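PDB 3GYB: transcriptional regulators (LACI-FAMILY TRANSCRIPTIONAL REGULATORY PROTEIN) from Corynebacterium glutamicum, which probably acts as a DNA-binding transcription regulator of the LacI family, with a core resembling periplasmic binding proteins, and binds a magnesium ion. Local coordinates for residues A[132-137]-A[181-186]; A[105-110]-A[139-144]; A[214-217]-A[221-224]; A[166-171]-A[192-197]; A[92-97]-A[255-260]. One frame throughout, in Å; residues are numbered along the deposited sequence.

Interaction 1: residues A[132-137]-A[181-186]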
# COMPACT_ATOMS: atom_id res chain seq x y z
N LEU A 132 -17.51 -11.03 -5.95
CA LEU A 132 -18.76 -11.59 -6.45
C LEU A 132 -19.90 -11.30 -5.49
O LEU A 132 -20.99 -10.92 -5.92
CB LEU A 132 -18.62 -13.10 -6.67
CG LEU A 132 -18.25 -13.55 -8.08
CD1 LEU A 132 -16.88 -13.01 -8.47
CD2 LEU A 132 -18.26 -15.07 -8.15
N ARG A 133 -19.65 -11.47 -4.20
CA ARG A 133 -20.66 -11.21 -3.19
C ARG A 133 -21.09 -9.75 -3.21
O ARG A 133 -22.28 -9.44 -3.12
CB ARG A 133 -20.13 -11.58 -1.80
CG ARG A 133 -19.98 -13.09 -1.57
CD ARG A 133 -19.71 -13.40 -0.10
NE ARG A 133 -18.35 -13.05 0.31
CZ ARG A 133 -17.28 -13.82 0.10
NH1 ARG A 133 -17.41 -14.98 -0.53
NH2 ARG A 133 -16.09 -13.43 0.52
N ARG A 134 -20.13 -8.84 -3.33
CA ARG A 134 -20.45 -7.42 -3.36
C ARG A 134 -21.23 -7.05 -4.62
O ARG A 134 -22.09 -6.18 -4.58
CB ARG A 134 -19.16 -6.60 -3.24
CG ARG A 134 -18.51 -6.78 -1.87
CD ARG A 134 -17.14 -6.13 -1.76
NE ARG A 134 -16.45 -6.64 -0.57
CZ ARG A 134 -15.19 -6.38 -0.26
NH1 ARG A 134 -14.45 -5.59 -1.04
NH2 ARG A 134 -14.65 -6.92 0.83
N PHE A 135 -20.93 -7.73 -5.72
CA PHE A 135 -21.63 -7.48 -6.98
C PHE A 135 -23.06 -7.98 -6.86
O PHE A 135 -24.00 -7.30 -7.26
CB PHE A 135 -20.93 -8.20 -8.13
CG PHE A 135 -21.82 -8.43 -9.33
CD1 PHE A 135 -22.18 -7.37 -10.16
CD2 PHE A 135 -22.33 -9.69 -9.60
CE1 PHE A 135 -23.05 -7.57 -11.23
CE2 PHE A 135 -23.20 -9.90 -10.67
CZ PHE A 135 -23.56 -8.84 -11.49
N GLU A 136 -23.23 -9.18 -6.31
CA GLU A 136 -24.56 -9.75 -6.15
C GLU A 136 -25.43 -8.90 -5.24
O GLU A 136 -26.61 -8.68 -5.52
CB GLU A 136 -24.45 -11.18 -5.61
CG GLU A 136 -23.72 -12.13 -6.55
CD GLU A 136 -23.71 -13.56 -6.05
OE1 GLU A 136 -23.27 -13.78 -4.90
OE2 GLU A 136 -24.13 -14.46 -6.80
N SER A 137 -24.85 -8.41 -4.15
CA SER A 137 -25.60 -7.57 -3.22
C SER A 137 -25.92 -6.23 -3.88
O SER A 137 -27.01 -5.68 -3.69
CB SER A 137 -24.80 -7.35 -1.94
OG SER A 137 -25.51 -6.50 -1.05
N PHE A 181 -20.10 2.73 -7.06
CA PHE A 181 -19.77 1.96 -5.86
C PHE A 181 -18.66 1.04 -6.34
O PHE A 181 -18.90 0.09 -7.08
CB PHE A 181 -20.97 1.15 -5.35
CG PHE A 181 -20.58 -0.01 -4.45
CD1 PHE A 181 -19.55 0.13 -3.52
CD2 PHE A 181 -21.23 -1.23 -4.54
CE1 PHE A 181 -19.18 -0.93 -2.69
CE2 PHE A 181 -20.87 -2.30 -3.72
CZ PHE A 181 -19.84 -2.15 -2.80
N SER A 182 -17.43 1.34 -5.92
CA SER A 182 -16.27 0.55 -6.30
C SER A 182 -16.14 -0.64 -5.36
O SER A 182 -16.23 -0.49 -4.14
CB SER A 182 -15.01 1.42 -6.21
OG SER A 182 -13.88 0.70 -6.68
N SER A 183 -15.91 -1.82 -5.93
CA SER A 183 -15.81 -3.03 -5.13
C SER A 183 -14.79 -2.91 -4.00
O SER A 183 -14.95 -3.53 -2.95
CB SER A 183 -15.46 -4.23 -6.02
OG SER A 183 -15.73 -5.45 -5.34
N ASN A 184 -13.75 -2.11 -4.21
CA ASN A 184 -12.75 -1.91 -3.16
C ASN A 184 -12.04 -0.57 -3.35
O ASN A 184 -12.19 0.08 -4.38
CB ASN A 184 -11.73 -3.05 -3.15
CG ASN A 184 -11.13 -3.29 -4.51
OD1 ASN A 184 -10.51 -2.40 -5.09
ND2 ASN A 184 -11.33 -4.49 -5.05
N ASP A 185 -11.29 -0.17 -2.33
CA ASP A 185 -10.58 1.11 -2.36
C ASP A 185 -9.54 1.27 -3.46
O ASP A 185 -9.48 2.31 -4.11
CB ASP A 185 -9.90 1.37 -1.02
CG ASP A 185 -10.87 1.76 0.08
OD1 ASP A 185 -12.09 1.85 -0.19
OD2 ASP A 185 -10.40 1.97 1.22
N ILE A 186 -8.71 0.25 -3.67
CA ILE A 186 -7.66 0.39 -4.68
C ILE A 186 -8.29 0.63 -6.05
O ILE A 186 -7.78 1.42 -6.84
CB ILE A 186 -6.73 -0.86 -4.69
CG1 ILE A 186 -5.48 -0.56 -5.51
CG2 ILE A 186 -7.45 -2.07 -5.23
CD1 ILE A 186 -4.65 0.60 -4.97
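R134 lays the outer half of its side chain against the backbone of S183, and its guanidinium donates to the S183 carbonyl. The contact belongs to the periplasmic-binding-protein fold of LacI regulators, in which loops at the carboxyl ends of the parallel strands line the cleft between two lobes; here strand 179-182 ends and turns into helix 185-198, facing helix 129-144. The bond from NH1 of R134 to O of S183 is 2.9 Å long and bent, 143° at the hydrogen, with the donor tilted from the carbonyl plane. A stretched chain brings the group there: CG lies anti to the carbonyl carbon (chi1 -67°), and the rest runs extended from CG to NE. On its way CD passes 3.6 Å from the same S183 O and 3.9 Å from S183 OG, so one carbonyl meets both the methylene and the charged end. The guanidinium is committed elsewhere as well: NE forms a salt bridge with D102, at the start of helix 102-115, which also takes NE of R133. These two anchors limit the rotation of the buried group, and the carboxylate probably offsets its charge. The R134 side chain lies about 5 Å from that of D229, a magnesium ligand, and about 8 Å from the ion, so it adjoins the first shell without being a ligand. N184, the N-cap of helix 185-198, bonds through OD1 to T187. On the strand itself, the F181 ring turns its edge to the helix, with CE2 4.2 Å from R134 O.

Interaction 2: residues A[105-110]-A[139-144]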
# COMPACT_ATOMS: atom_id res chain seq x y z
N GLY A 105 -22.25 -5.15 3.64
CA GLY A 105 -21.41 -4.02 3.30
C GLY A 105 -21.79 -3.38 1.98
O GLY A 105 -21.89 -2.15 1.88
N ALA A 106 -22.01 -4.21 0.97
CA ALA A 106 -22.38 -3.72 -0.35
C ALA A 106 -23.78 -3.11 -0.31
O ALA A 106 -24.10 -2.18 -1.05
CB ALA A 106 -22.33 -4.85 -1.37
N GLU A 107 -24.63 -3.64 0.57
CA GLU A 107 -25.98 -3.12 0.71
C GLU A 107 -25.91 -1.71 1.29
O GLU A 107 -26.60 -0.79 0.83
CB GLU A 107 -26.80 -4.02 1.64
CG GLU A 107 -28.19 -3.51 1.94
CD GLU A 107 -28.96 -4.44 2.86
OE1 GLU A 107 -28.47 -4.73 3.97
OE2 GLU A 107 -30.06 -4.88 2.47
N ILE A 108 -25.06 -1.54 2.29
CA ILE A 108 -24.89 -0.24 2.93
C ILE A 108 -24.39 0.79 1.92
O ILE A 108 -24.90 1.90 1.86
CB ILE A 108 -23.87 -0.32 4.09
CG1 ILE A 108 -24.43 -1.21 5.21
CG2 ILE A 108 -23.55 1.07 4.60
CD1 ILE A 108 -23.48 -1.40 6.38
N ALA A 109 -23.38 0.40 1.14
CA ALA A 109 -22.81 1.29 0.15
C ALA A 109 -23.83 1.72 -0.89
O ALA A 109 -23.95 2.90 -1.21
CB ALA A 109 -21.63 0.61 -0.54
N THR A 110 -24.55 0.75 -1.43
CA THR A 110 -25.55 1.02 -2.46
C THR A 110 -26.70 1.84 -1.91
O THR A 110 -27.12 2.82 -2.52
CB THR A 110 -26.09 -0.30 -3.04
OG1 THR A 110 -24.98 -1.10 -3.48
CG2 THR A 110 -27.00 -0.04 -4.23
N GLU A 139 -26.52 -5.65 -7.02
CA GLU A 139 -27.66 -5.86 -7.90
C GLU A 139 -28.95 -6.08 -7.13
O GLU A 139 -29.98 -5.52 -7.49
CB GLU A 139 -27.42 -7.05 -8.84
CG GLU A 139 -26.35 -6.83 -9.91
CD GLU A 139 -26.66 -7.56 -11.20
OE1 GLU A 139 -27.16 -8.70 -11.13
OE2 GLU A 139 -26.39 -7.00 -12.29
N ALA A 140 -28.89 -6.90 -6.09
CA ALA A 140 -30.09 -7.18 -5.30
C ALA A 140 -30.62 -5.93 -4.62
O ALA A 140 -31.83 -5.71 -4.55
CB ALA A 140 -29.79 -8.25 -4.25
N THR A 141 -29.71 -5.10 -4.12
CA THR A 141 -30.11 -3.87 -3.45
C THR A 141 -30.70 -2.89 -4.45
O THR A 141 -31.69 -2.21 -4.14
CB THR A 141 -28.93 -3.23 -2.72
OG1 THR A 141 -28.42 -4.15 -1.75
CG2 THR A 141 -29.35 -1.94 -2.02
N MSE A 142 -30.10 -2.78 -5.63
CA MSE A 142 -30.62 -1.88 -6.64
C MSE A 142 -32.04 -2.31 -7.03
O MSE A 142 -32.95 -1.49 -7.04
CB MSE A 142 -29.73 -1.87 -7.89
CG MSE A 142 -28.40 -1.14 -7.72
SE MSE A 142 -28.56 0.78 -7.51
CE MSE A 142 -29.01 1.26 -9.33
N ARG A 143 -32.23 -3.59 -7.31
CA ARG A 143 -33.55 -4.10 -7.69
C ARG A 143 -34.56 -4.02 -6.54
O ARG A 143 -35.76 -3.86 -6.77
CB ARG A 143 -33.45 -5.54 -8.19
CG ARG A 143 -32.67 -5.65 -9.49
CD ARG A 143 -32.94 -6.97 -10.20
NE ARG A 143 -32.25 -7.00 -11.48
CZ ARG A 143 -30.98 -7.37 -11.64
NH1 ARG A 143 -30.26 -7.74 -10.59
NH2 ARG A 143 -30.43 -7.34 -12.85
N ALA A 144 -34.08 -4.15 -5.31
CA ALA A 144 -34.99 -4.07 -4.17
C ALA A 144 -35.61 -2.67 -4.13
O ALA A 144 -36.75 -2.50 -3.72
CB ALA A 144 -34.23 -4.34 -2.88
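T110 and T141 meet methyl to methyl between helices 102-115 and 129-144, their side chains sliding past each other in opposite directions with CG2 to CG2 at 3.7 Å. The two threonines have the same conformation. In each, CG2 stands anti to the backbone N and OG1 anti to the carbonyl carbon (chi1 -53° for T110, -60° for T141), which sends the methyl across the interface while the hydroxyl turns back to its own helix. T110 OG1 donates to A106 O at 2.8 Å, and T110 N reaches that oxygen from the opposite face of the carbonyl plane; T141 OG1 is likewise bonded to S137 O. With both hydroxyls engaged inside their helices, the surfaces that touch are largely apolar.

M142, a selenomethionine, folds its chain at chi2 and chi3 and crosses T110 at about a right angle, placing SE 3.7 Å from T110 CG2. On the other flank the hydroxyl of T141 rests over E107, 3.6 Å from OG1 to the E107 CA, while the E107 carboxylate pairs with R104.

The short axes pass 9.2 Å apart at a crossing angle of -44°, with no hydrogen bond between the two segments; the small threonine side chains fill the interface. Beneath this pair lies the central sheet: T110, A106 and A109 rest on F181 of strand 179-182, I108 and A109 touch I227 of strand 226-228, and M142 reaches L147 and P149 in the following loop.

Interaction 3: residues A[214-217]-A[221-224]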
# COMPACT_ATOMS: atom_id res chain seq x y z
N THR A 214 -8.96 1.42 3.57
CA THR A 214 -7.52 1.26 3.49
C THR A 214 -6.87 2.52 4.04
O THR A 214 -7.53 3.56 4.17
CB THR A 214 -7.05 1.14 2.04
OG1 THR A 214 -7.54 2.27 1.30
CG2 THR A 214 -7.53 -0.14 1.40
N PRO A 215 -5.57 2.46 4.38
CA PRO A 215 -4.89 3.65 4.90
C PRO A 215 -4.96 4.77 3.86
O PRO A 215 -5.04 5.95 4.20
CB PRO A 215 -3.47 3.14 5.12
CG PRO A 215 -3.68 1.72 5.51
CD PRO A 215 -4.73 1.26 4.51
N LEU A 216 -4.94 4.39 2.58
CA LEU A 216 -5.01 5.36 1.49
C LEU A 216 -6.31 6.16 1.55
O LEU A 216 -6.32 7.38 1.35
CB LEU A 216 -4.94 4.64 0.13
CG LEU A 216 -3.64 3.92 -0.25
CD1 LEU A 216 -3.87 3.08 -1.51
CD2 LEU A 216 -2.53 4.93 -0.49
N ALA A 217 -7.41 5.47 1.83
CA ALA A 217 -8.70 6.13 1.91
C ALA A 217 -8.74 7.13 3.05
O ALA A 217 -9.47 8.12 3.00
CB ALA A 217 -9.81 5.08 2.10
N LEU A 221 -5.45 13.68 1.30
CA LEU A 221 -5.41 13.82 -0.15
C LEU A 221 -6.52 13.05 -0.86
O LEU A 221 -7.21 13.59 -1.74
CB LEU A 221 -4.06 13.35 -0.69
CG LEU A 221 -3.91 13.43 -2.21
CD1 LEU A 221 -3.96 14.91 -2.63
CD2 LEU A 221 -2.59 12.80 -2.65
N ILE A 222 -6.70 11.79 -0.49
CA ILE A 222 -7.71 10.95 -1.13
C ILE A 222 -9.06 11.13 -0.44
O ILE A 222 -10.09 11.27 -1.12
CB ILE A 222 -7.23 9.49 -1.12
CG1 ILE A 222 -5.90 9.41 -1.88
CG2 ILE A 222 -8.27 8.59 -1.76
CD1 ILE A 222 -5.25 8.03 -1.87
N ASN A 223 -9.07 11.12 0.89
CA ASN A 223 -10.28 11.35 1.68
C ASN A 223 -11.49 10.62 1.09
O ASN A 223 -12.53 11.23 0.83
CB ASN A 223 -10.54 12.86 1.71
CG ASN A 223 -11.48 13.27 2.83
OD1 ASN A 223 -11.42 12.73 3.92
ND2 ASN A 223 -12.33 14.24 2.55
N LEU A 224 -11.35 9.31 0.95
CA LEU A 224 -12.36 8.45 0.34
C LEU A 224 -13.49 7.90 1.22
O LEU A 224 -13.23 7.26 2.24
CB LEU A 224 -11.63 7.25 -0.29
CG LEU A 224 -11.94 6.60 -1.65
CD1 LEU A 224 -11.52 5.14 -1.55
CD2 LEU A 224 -13.40 6.71 -2.05
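A217 and L224 meet twice, through backbone and side chain. L224 N donates to A217 O at 3.0 Å, arriving in the carbonyl plane on a lone pair, although the bend at the hydrogen (145°) leaves the bond less than straight. Beside it the CB atoms of the same two residues pack at 3.7 Å, and L224 CD1 lies 4.0 Å from A217 CB. One residue earlier in the helix, the oxygen of L216 points at I222: I222 CB comes 3.4 Å from L216 O, and the end of the longer branch, CD1, reaches L216 CB at 3.9 Å. That branch points there because CG1 is anti to the carbonyl carbon (chi1 -59°). The L216 oxygen itself is bonded to the hydroxyl of T219, which also accepts from I222 N and so ties both sides of the reversal.

In the next shell T214 is the N-cap of the short helix, its OG1 accepting from A217 N at 3.2 Å, and D185 at the start of helix 185-198 takes the T214 amide. I222 rests on I189 and L192 of that helix, while L216 packs on L216 of the second subunit. The magnesium ligand D212 lies just before the capped turn, its side chain about 7 Å from that of A217. The whole is an N-capped helical turn folding back on its exit loop between strands 207-211 and 226-228, at the cleft and dimer interface of a LacI-type core.

Interaction 4: residues A[166-171]-A[192-197]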
# COMPACT_ATOMS: atom_id res chain seq x y z
N GLU A 166 -11.16 1.08 -16.57
CA GLU A 166 -12.55 0.62 -16.54
C GLU A 166 -13.50 1.78 -16.28
O GLU A 166 -14.60 1.83 -16.84
CB GLU A 166 -12.75 -0.44 -15.45
CG GLU A 166 -12.18 -1.81 -15.77
CD GLU A 166 -12.84 -2.45 -16.98
OE1 GLU A 166 -14.09 -2.50 -17.02
OE2 GLU A 166 -12.11 -2.91 -17.87
N THR A 167 -13.10 2.72 -15.43
CA THR A 167 -13.97 3.85 -15.14
C THR A 167 -14.07 4.78 -16.34
O THR A 167 -15.15 5.27 -16.66
CB THR A 167 -13.48 4.65 -13.90
OG1 THR A 167 -13.54 3.82 -12.75
CG2 THR A 167 -14.38 5.87 -13.66
N LEU A 168 -12.95 5.01 -17.02
CA LEU A 168 -12.98 5.86 -18.20
C LEU A 168 -13.89 5.24 -19.26
O LEU A 168 -14.62 5.95 -19.95
CB LEU A 168 -11.57 6.06 -18.77
CG LEU A 168 -10.64 6.99 -17.99
CD1 LEU A 168 -9.28 7.00 -18.67
CD2 LEU A 168 -11.23 8.40 -17.93
N ALA A 169 -13.83 3.92 -19.39
CA ALA A 169 -14.66 3.23 -20.38
C ALA A 169 -16.13 3.24 -19.96
O ALA A 169 -17.01 3.50 -20.78
CB ALA A 169 -14.17 1.80 -20.56
N LEU A 170 -16.38 2.98 -18.69
CA LEU A 170 -17.75 2.95 -18.16
C LEU A 170 -18.47 4.29 -18.33
O LEU A 170 -19.62 4.33 -18.78
CB LEU A 170 -17.72 2.59 -16.67
CG LEU A 170 -19.06 2.62 -15.92
CD1 LEU A 170 -19.90 1.44 -16.35
CD2 LEU A 170 -18.80 2.57 -14.42
N LEU A 171 -17.80 5.37 -17.95
CA LEU A 171 -18.41 6.70 -18.05
C LEU A 171 -18.55 7.16 -19.50
O LEU A 171 -19.39 8.01 -19.80
CB LEU A 171 -17.61 7.71 -17.23
CG LEU A 171 -17.60 7.36 -15.74
CD1 LEU A 171 -16.80 8.41 -14.97
CD2 LEU A 171 -19.03 7.29 -15.21
N LEU A 192 -11.15 7.54 -9.10
CA LEU A 192 -10.92 8.94 -8.77
C LEU A 192 -9.98 9.57 -9.81
O LEU A 192 -10.14 10.73 -10.17
CB LEU A 192 -10.30 9.08 -7.37
CG LEU A 192 -11.26 8.79 -6.21
CD1 LEU A 192 -10.48 8.60 -4.92
CD2 LEU A 192 -12.27 9.93 -6.09
N GLY A 193 -9.01 8.79 -10.28
CA GLY A 193 -8.10 9.30 -11.28
C GLY A 193 -8.83 9.53 -12.59
O GLY A 193 -8.57 10.49 -13.31
N ALA A 194 -9.76 8.63 -12.92
CA ALA A 194 -10.53 8.76 -14.15
C ALA A 194 -11.36 10.03 -14.08
O ALA A 194 -11.42 10.79 -15.06
CB ALA A 194 -11.43 7.53 -14.33
N ALA A 195 -11.99 10.28 -12.94
CA ALA A 195 -12.79 11.48 -12.77
C ALA A 195 -11.92 12.72 -12.99
O ALA A 195 -12.32 13.67 -13.67
CB ALA A 195 -13.40 11.51 -11.37
N ARG A 196 -10.71 12.69 -12.43
CA ARG A 196 -9.79 13.82 -12.59
C ARG A 196 -9.44 14.01 -14.07
O ARG A 196 -9.44 15.13 -14.58
CB ARG A 196 -8.52 13.59 -11.77
CG ARG A 196 -7.59 14.80 -11.76
CD ARG A 196 -6.33 14.59 -10.93
NE ARG A 196 -5.54 15.82 -10.91
CZ ARG A 196 -4.36 15.96 -10.32
NH1 ARG A 196 -3.79 14.94 -9.69
NH2 ARG A 196 -3.75 17.14 -10.35
N GLU A 197 -9.14 12.92 -14.76
CA GLU A 197 -8.79 12.98 -16.18
C GLU A 197 -9.95 13.53 -17.01
O GLU A 197 -9.75 14.24 -18.00
CB GLU A 197 -8.41 11.58 -16.69
CG GLU A 197 -8.13 11.50 -18.18
CD GLU A 197 -7.04 12.46 -18.64
OE1 GLU A 197 -6.04 12.62 -17.90
OE2 GLU A 197 -7.19 13.04 -19.74
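Two neighbouring helices of the alpha/beta lobe, 160-173 and 185-198, flank strand 179-182 in sequence and pack against each other here, their short axes 8.7 Å apart and crossing at -56°. A194 is the small residue at the centre. Two successive residues of the partner helix meet its CB: T167 CG2 is 3.5 Å from A194 CB, tighter than a usual carbon contact, and L168 CD2 is 3.7 Å from the same CB. The threonine methyl points across because CG2 is anti to the backbone N (chi1 -63°), while its OG1 turns back to G163 O within the helix. L168 reaches A194 with CG and CD2; CD2 also comes 3.7 Å from A194 O, then grazes CG of E197 at 4.4 Å.

Inward, T167 touches L124 of strand 121-124 and A191, and Y164 adds an aromatic side chain against A194 and E197. Outward, the E197 carboxylate forms a salt bridge with R220 of the second subunit. No hydrogen bond joins the two segments: the contact between them is apolar packing, and T167 OG1 and E197 OE1 find partners beyond the two segments.

Interaction 5: residues A[92-97]-A[255-260]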
# COMPACT_ATOMS: atom_id res chain seq x y z
N ALA A 92 -19.32 -22.92 1.30
CA ALA A 92 -18.78 -23.63 2.46
C ALA A 92 -19.11 -23.04 3.84
O ALA A 92 -19.52 -21.89 3.97
CB ALA A 92 -17.27 -23.76 2.31
N SER A 93 -18.91 -23.87 4.86
CA SER A 93 -19.14 -23.49 6.25
C SER A 93 -18.16 -22.39 6.63
O SER A 93 -17.15 -22.19 5.95
CB SER A 93 -18.93 -24.71 7.15
OG SER A 93 -18.73 -24.32 8.50
N THR A 94 -18.45 -21.68 7.71
CA THR A 94 -17.58 -20.60 8.16
C THR A 94 -16.75 -21.01 9.37
O THR A 94 -16.15 -20.15 10.03
CB THR A 94 -18.38 -19.35 8.56
OG1 THR A 94 -19.22 -19.66 9.68
CG2 THR A 94 -19.24 -18.88 7.40
N HIS A 95 -16.69 -22.31 9.66
CA HIS A 95 -15.95 -22.78 10.83
C HIS A 95 -14.49 -22.37 10.87
O HIS A 95 -13.94 -22.11 11.95
CB HIS A 95 -16.04 -24.31 10.95
CG HIS A 95 -15.24 -25.05 9.92
ND1 HIS A 95 -15.73 -25.33 8.66
CD2 HIS A 95 -13.99 -25.56 9.96
CE1 HIS A 95 -14.81 -25.99 7.98
NE2 HIS A 95 -13.74 -26.14 8.74
N ASP A 96 -13.85 -22.30 9.71
CA ASP A 96 -12.44 -21.94 9.68
C ASP A 96 -12.17 -20.63 8.96
O ASP A 96 -11.09 -20.41 8.42
CB ASP A 96 -11.63 -23.07 9.04
CG ASP A 96 -12.03 -23.34 7.60
OD1 ASP A 96 -13.07 -22.82 7.15
OD2 ASP A 96 -11.29 -24.09 6.93
N SER A 97 -13.17 -19.76 8.95
CA SER A 97 -13.01 -18.47 8.31
C SER A 97 -13.60 -17.34 9.15
O SER A 97 -14.56 -17.53 9.90
CB SER A 97 -13.65 -18.49 6.92
OG SER A 97 -15.06 -18.52 6.99
N ILE A 255 -15.55 -16.28 19.77
CA ILE A 255 -15.03 -15.86 18.47
C ILE A 255 -16.14 -15.43 17.52
O ILE A 255 -17.15 -16.10 17.39
CB ILE A 255 -14.24 -16.99 17.79
CG1 ILE A 255 -13.21 -17.59 18.76
CG2 ILE A 255 -13.55 -16.48 16.53
CD1 ILE A 255 -12.24 -16.58 19.30
N MSE A 256 -15.93 -14.29 16.85
CA MSE A 256 -16.88 -13.79 15.87
C MSE A 256 -16.37 -14.21 14.49
O MSE A 256 -15.30 -13.76 14.06
CB MSE A 256 -16.97 -12.27 15.92
CG MSE A 256 -17.47 -11.69 17.24
SE MSE A 256 -19.24 -12.27 17.64
CE MSE A 256 -20.15 -11.35 16.22
N HIS A 257 -17.13 -15.05 13.80
CA HIS A 257 -16.75 -15.52 12.47
C HIS A 257 -17.19 -14.54 11.38
O HIS A 257 -16.59 -14.49 10.31
CB HIS A 257 -17.37 -16.89 12.22
CG HIS A 257 -16.72 -17.99 12.99
ND1 HIS A 257 -15.70 -18.75 12.47
CD2 HIS A 257 -16.91 -18.43 14.26
CE1 HIS A 257 -15.28 -19.61 13.38
NE2 HIS A 257 -16.00 -19.43 14.48
N THR A 258 -18.24 -13.78 11.65
CA THR A 258 -18.74 -12.81 10.68
C THR A 258 -18.84 -11.45 11.36
O THR A 258 -19.62 -11.27 12.29
CB THR A 258 -20.12 -13.22 10.13
OG1 THR A 258 -20.03 -14.50 9.50
CG2 THR A 258 -20.62 -12.20 9.11
N LEU A 259 -18.03 -10.50 10.91
CA LEU A 259 -18.05 -9.17 11.49
C LEU A 259 -18.88 -8.21 10.66
O LEU A 259 -18.98 -8.35 9.45
CB LEU A 259 -16.62 -8.64 11.65
CG LEU A 259 -15.86 -9.35 12.77
CD1 LEU A 259 -14.93 -10.40 12.19
CD2 LEU A 259 -15.08 -8.33 13.58
N GLN A 260 -19.49 -7.24 11.33
CA GLN A 260 -20.33 -6.27 10.65
C GLN A 260 -19.55 -5.10 10.04
O GLN A 260 -18.70 -4.50 10.69
CB GLN A 260 -21.39 -5.72 11.60
CG GLN A 260 -22.37 -6.77 12.08
CD GLN A 260 -23.06 -7.48 10.94
OE1 GLN A 260 -23.04 -8.71 10.86
NE2 GLN A 260 -23.66 -6.70 10.04
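The imidazole of H257 presents its edge to the loop 92-97, with the carbonyls of S97 and H95 near the ring plane, while I255 CG2 from its own segment sits 4.3 Å above one face, offset toward the rim. T94 O approaches obliquely. The other histidine, H95, lies in the loop and carries D96 OD1 over the centre of one face, 3.7 Å above it, with S93 CB at its edge in plane.

The ND1 atom of H257 is the donor of the contact. Its stronger bond runs to S97 O, 3.1 Å away with an angle of 152° at the hydrogen and the acceptor near the ring plane. A second, weak one reaches T94 O at 2.8 Å, sharply bent at 115°. The neighbouring CE1 comes 3.2 Å from H95 O, so that three carbonyls gather about the ND1–CE1 side of the ring, two near its plane and T94 O obliquely. They lie so close together because residues 94 to 97 form a type I beta turn, closed from S97 N to T94 O, and an ST turn overlaps its start: S93 OG accepts from H95 N. In the sheet of this two-lobed LacI-type core, the turn leads into strand 97-100, which runs parallel to strand 258-264; H257 stands at the beginning of the latter, where the two strands pair.

R88 bridges the same place, bonding to S97 OG, H257 O and T258 OG1. L241 of helix 231-246 packs on the H257 ring, and T94 brings OG1 to 4.2 Å from H257 CB.

Interactions 1 and 2 share helix 129-144, have centres about 10 Å apart and touch through A106, A109, S137 and F181, the segments alternating along the chain. Interactions 1 and 4 also alternate and share helix 185-198. That helix meets interaction 3 at its first residue, D185 with T214, and midway, L192 with I222. Interaction 2 closes before interaction 4 opens, and interaction 4 before interaction 3; the last two both touch the second subunit, so the packing of this lobe runs into the dimer interface. Interaction 5 lies about 36 Å from interaction 4, centre to centre; its two segments bracket all the others in sequence, and it reaches the same sheet as interaction 1.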